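Local structure of uncharacterized protein (Pseudomonas aeruginosa UCBPP-PA14, 3FD9) at residues E46-F49 / R50-W53; L129-Q132 / S133-R137. The protein is an antiactivator that probably keeps the type III secretion regulon off by disrupting ExsA self-association and DNA binding until ExsC relieves the block. One frame throughout, in Å; residues are numbered along the deposited sequence.

Contact 1: E46-F49 / R50-W53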
loop_
_atom_site.group_PDB
_atom_site.type_symbol
_atom_site.label_atom_id
_atom_site.label_comp_id
_atom_site.label_asym_id
_atom_site.label_seq_id
_atom_site.Cartn_x
_atom_site.Cartn_y
_atom_site.Cartn_z
ATOM N N GLU A 46 11.230 14.943 -11.329
ATOM C CA GLU A 46 12.430 14.461 -10.662
ATOM C C GLU A 46 12.884 15.473 -9.621
ATOM O O GLU A 46 13.396 15.100 -8.570
ATOM C CB GLU A 46 13.550 14.164 -11.665
ATOM C CG GLU A 46 14.365 15.383 -12.079
ATOM C CD GLU A 46 15.488 15.060 -13.066
ATOM O OE1 GLU A 46 15.394 14.030 -13.774
ATOM O OE2 GLU A 46 16.463 15.845 -13.133
ATOM N N GLN A 47 12.676 16.754 -9.892
ATOM C CA GLN A 47 13.025 17.770 -8.904
ATOM C C GLN A 47 12.153 17.626 -7.677
ATOM O O GLN A 47 12.627 17.747 -6.549
ATOM C CB GLN A 47 12.913 19.182 -9.472
ATOM C CG GLN A 47 14.123 19.600 -10.286
ATOM C CD GLN A 47 13.845 20.801 -11.149
ATOM O OE1 GLN A 47 12.743 21.333 -11.139
ATOM N NE2 GLN A 47 14.844 21.238 -11.907
ATOM N N LEU A 48 10.873 17.360 -7.903
ATOM C CA LEU A 48 9.944 17.126 -6.814
ATOM C C LEU A 48 10.374 15.923 -5.993
ATOM O O LEU A 48 10.325 15.952 -4.768
ATOM C CB LEU A 48 8.536 16.890 -7.349
ATOM C CG LEU A 48 7.574 16.323 -6.307
ATOM C CD1 LEU A 48 7.281 17.386 -5.244
ATOM C CD2 LEU A 48 6.295 15.833 -6.951
ATOM N N PHE A 49 10.801 14.863 -6.666
ATOM C CA PHE A 49 11.094 13.622 -5.969
ATOM C C PHE A 49 12.307 13.756 -5.071
ATOM O O PHE A 49 12.428 13.036 -4.085
ATOM C CB PHE A 49 11.275 12.457 -6.947
ATOM C CG PHE A 49 9.990 11.984 -7.571
ATOM C CD1 PHE A 49 9.949 11.593 -8.898
ATOM C CD2 PHE A 49 8.820 11.949 -6.834
ATOM C CE1 PHE A 49 8.760 11.160 -9.477
ATOM C CE2 PHE A 49 7.629 11.520 -7.405
ATOM C CZ PHE A 49 7.599 11.128 -8.725
ATOM N N ARG A 50 13.198 14.684 -5.402
ATOM C CA ARG A 50 14.435 14.847 -4.649
ATOM C C ARG A 50 14.395 15.989 -3.638
ATOM O O ARG A 50 15.340 16.177 -2.867
ATOM C CB ARG A 50 15.617 15.031 -5.603
ATOM C CG ARG A 50 16.403 13.752 -5.865
ATOM C CD ARG A 50 17.253 13.858 -7.120
ATOM N NE ARG A 50 17.677 15.231 -7.379
ATOM C CZ ARG A 50 17.278 15.949 -8.424
ATOM N NH1 ARG A 50 16.451 15.418 -9.316
ATOM N NH2 ARG A 50 17.711 17.194 -8.582
ATOM N N CYS A 51 13.303 16.745 -3.626
ATOM C CA CYS A 51 13.253 17.945 -2.801
ATOM C C CYS A 51 13.111 17.632 -1.310
ATOM O O CYS A 51 12.597 16.585 -0.931
ATOM C CB CYS A 51 12.152 18.893 -3.288
ATOM S SG CYS A 51 10.492 18.521 -2.722
ATOM N N GLU A 52 13.576 18.548 -0.470
ATOM C CA GLU A 52 13.616 18.325 0.977
ATOM C C GLU A 52 12.250 18.083 1.598
ATOM O O GLU A 52 12.099 17.208 2.442
ATOM C CB GLU A 52 14.289 19.504 1.680
ATOM C CG GLU A 52 15.803 19.478 1.613
ATOM C CD GLU A 52 16.400 18.436 2.542
ATOM O OE1 GLU A 52 15.662 17.509 2.962
ATOM O OE2 GLU A 52 17.608 18.547 2.855
ATOM N N TRP A 53 11.268 18.883 1.185
ATOM C CA TRP A 53 9.899 18.793 1.697
ATOM C C TRP A 53 9.347 17.399 1.501
ATOM O O TRP A 53 8.931 16.754 2.451
ATOM C CB TRP A 53 8.995 19.809 1.001
ATOM C CG TRP A 53 7.551 19.717 1.381
ATOM C CD1 TRP A 53 6.984 20.135 2.550
ATOM C CD2 TRP A 53 6.477 19.196 0.583
ATOM N NE1 TRP A 53 5.630 19.897 2.535
ATOM C CE2 TRP A 53 5.293 19.317 1.339
ATOM C CE3 TRP A 53 6.405 18.621 -0.694
ATOM C CZ2 TRP A 53 4.054 18.896 0.868
ATOM C CZ3 TRP A 53 5.174 18.202 -1.166
ATOM C CH2 TRP A 53 4.010 18.342 -0.383
#
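R50 and E46 lie side by side, one turn apart, where the chain passes from helix 42-50 to helix 52-60. The connection is a tight turn between the two helices, with C51 as the N-cap of the second. R50 CB sits 3.7 Å from E46 O. CG stays near the carbonyl carbon of F49. The chain then bends at chi3 (30°), which brings the guanidinium round to E46. There NH1 comes 3.2 Å from E46 O, at an angle too poor for a hydrogen bond. E46 CG is next, 3.5 Å from R50 NH1. E46 is extended beyond CG, and its OE2 forms a long salt bridge to R50 NH1 at 3.8 Å. The carboxylate and guanidinium planes stand 80° apart, so the two groups are not laid flat against each other. At this distance the attraction is probably modest. Both side chains are exposed.

R50 N makes weak bonds to both E46 O and Q47 O. C51 N bonds to L48 O at 3.3 Å, three residues back.

L48 and C51 are buried. L48 reaches I72 of helix 66-76 and L54 of helix 52-60. Q47 is partly exposed, and its amide oxygen accepts bonds from R44 and W83. C51 has SG turned between its own N and carbonyl carbon (chi1 82°). That sulfur lies 4.2 Å from L48 CD1.

Contact 2: L129-Q132 / S133-R137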
loop_
_atom_site.group_PDB
_atom_site.type_symbol
_atom_site.label_atom_id
_atom_site.label_comp_id
_atom_site.label_asym_id
_atom_site.label_seq_id
_atom_site.Cartn_x
_atom_site.Cartn_y
_atom_site.Cartn_z
ATOM N N LEU A 129 19.922 -3.310 6.167
ATOM C CA LEU A 129 20.343 -4.647 6.556
ATOM C C LEU A 129 19.151 -5.591 6.600
ATOM O O LEU A 129 19.289 -6.786 6.353
ATOM C CB LEU A 129 21.049 -4.620 7.912
ATOM C CG LEU A 129 22.532 -4.264 7.872
ATOM C CD1 LEU A 129 23.188 -4.583 9.201
ATOM C CD2 LEU A 129 23.201 -5.030 6.751
ATOM N N GLU A 130 17.983 -5.046 6.921
ATOM C CA GLU A 130 16.759 -5.826 6.954
ATOM C C GLU A 130 16.377 -6.189 5.522
ATOM O O GLU A 130 16.100 -7.346 5.211
ATOM C CB GLU A 130 15.642 -5.020 7.615
ATOM C CG GLU A 130 14.605 -5.864 8.349
ATOM C CD GLU A 130 15.086 -6.336 9.717
ATOM O OE1 GLU A 130 14.906 -7.533 10.035
ATOM O OE2 GLU A 130 15.648 -5.509 10.471
ATOM N N THR A 131 16.370 -5.183 4.654
ATOM C CA THR A 131 16.150 -5.375 3.226
ATOM C C THR A 131 17.066 -6.449 2.630
ATOM O O THR A 131 16.596 -7.387 1.993
ATOM C CB THR A 131 16.388 -4.059 2.465
ATOM O OG1 THR A 131 15.490 -3.057 2.954
ATOM C CG2 THR A 131 16.176 -4.255 0.968
ATOM N N GLN A 132 18.372 -6.300 2.821
ATOM C CA GLN A 132 19.329 -7.286 2.335
ATOM C C GLN A 132 18.972 -8.659 2.874
ATOM O O GLN A 132 19.141 -9.672 2.197
ATOM C CB GLN A 132 20.753 -6.913 2.761
ATOM C CG GLN A 132 21.776 -8.055 2.667
ATOM C CD GLN A 132 22.222 -8.350 1.238
ATOM O OE1 GLN A 132 21.644 -7.845 0.273
ATOM N NE2 GLN A 132 23.261 -9.170 1.100
ATOM N N SER A 133 18.475 -8.685 4.104
ATOM C CA SER A 133 18.068 -9.930 4.739
ATOM C C SER A 133 16.869 -10.517 4.007
ATOM O O SER A 133 16.892 -11.673 3.583
ATOM C CB SER A 133 17.723 -9.683 6.204
ATOM O OG SER A 133 17.540 -10.906 6.890
ATOM N N ARG A 134 15.824 -9.706 3.864
ATOM C CA ARG A 134 14.627 -10.098 3.138
ATOM C C ARG A 134 15.014 -10.616 1.767
ATOM O O ARG A 134 14.582 -11.689 1.350
ATOM C CB ARG A 134 13.685 -8.906 2.983
ATOM C CG ARG A 134 12.230 -9.286 2.791
ATOM C CD ARG A 134 11.477 -9.309 4.121
ATOM N NE ARG A 134 12.321 -9.709 5.250
ATOM C CZ ARG A 134 12.469 -10.962 5.677
ATOM N NH1 ARG A 134 11.830 -11.956 5.070
ATOM N NH2 ARG A 134 13.260 -11.221 6.712
ATOM N N GLN A 135 15.843 -9.844 1.072
ATOM C CA GLN A 135 16.296 -10.195 -0.269
ATOM C C GLN A 135 16.923 -11.580 -0.324
ATOM O O GLN A 135 16.732 -12.318 -1.289
ATOM C CB GLN A 135 17.280 -9.147 -0.795
ATOM C CG GLN A 135 16.605 -7.872 -1.240
ATOM C CD GLN A 135 15.431 -8.156 -2.153
ATOM O OE1 GLN A 135 15.485 -9.065 -2.987
ATOM N NE2 GLN A 135 14.356 -7.387 -1.998
ATOM N N LEU A 136 17.672 -11.927 0.714
ATOM C CA LEU A 136 18.311 -13.233 0.774
ATOM C C LEU A 136 17.293 -14.353 1.009
ATOM O O LEU A 136 17.519 -15.493 0.606
ATOM C CB LEU A 136 19.395 -13.256 1.855
ATOM C CG LEU A 136 20.633 -12.384 1.637
ATOM C CD1 LEU A 136 21.531 -12.423 2.863
ATOM C CD2 LEU A 136 21.397 -12.825 0.402
ATOM N N ARG A 137 16.178 -14.034 1.659
ATOM C CA ARG A 137 15.130 -15.027 1.872
ATOM C C ARG A 137 14.386 -15.288 0.571
ATOM O O ARG A 137 14.201 -16.436 0.173
ATOM C CB ARG A 137 14.162 -14.585 2.968
ATOM C CG ARG A 137 14.846 -14.270 4.285
ATOM C CD ARG A 137 13.880 -14.297 5.459
ATOM N NE ARG A 137 14.490 -13.728 6.660
ATOM C CZ ARG A 137 15.364 -14.366 7.433
ATOM N NH1 ARG A 137 15.737 -15.607 7.138
ATOM N NH2 ARG A 137 15.868 -13.764 8.503
#
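E130 O receives the N-H of R134 at 2.7 Å, nearly straight at 169°. The next bond along helix 119-147, from Q135 N to T131 O, is just as short. The flanking bonds are longer. S133 N meets L129 O at 3.1 Å, and L136 N reaches Q132 O at the same distance.

Side chains also gather round these carbonyls. S133 CB is 3.0 Å from E130 O. The CB and CG of Q135 lie against T131 O, and Q135 CG also comes within 4.3 Å of T131 CG2. Q132 and L136 pack one turn apart. With CG opposite its backbone N (chi1 163°) and a bend at chi2, Q132 swings its amide beside the leucine. NE2 then lies 4.1 Å from L136 CD1, and the two side chains cross obliquely.

Q132 and L136 touch T168 and Q165 of helix 157-189, the other arm of the helical hairpin, and also pack on R145 and F142, respectively, of a second subunit. S133 OG bonds to Q165, and T131 OG1 back to V127 O.

E130 OE1 and R134 NH2 remain 5.2 Å apart. Their opposite charges may attract weakly, but backbone bonding and mixed polar-apolar packing carry this turn.

How the contacts relate
Contact 1 and contact 2 are both local and both partly buried, but they sit in different parts of the fold. Their centres are 27 Å apart, and their nearest atoms about 18 Å. Contact 1 joins two short helices in the N-terminal domain, and no other chain of the assembly touches it. Contact 2 lies within one long helix of the helical hairpin. The hydrogen bonding differs accordingly. Between its two helices, contact 1 has two weak bonds from R50 N, one sound bond from C51 N, and a long surface salt bridge. Contact 2 keeps regular helical bonds. Its buried residues meet helix 157-189, and L129, Q132, Q135 and L136 also touch a second subunit.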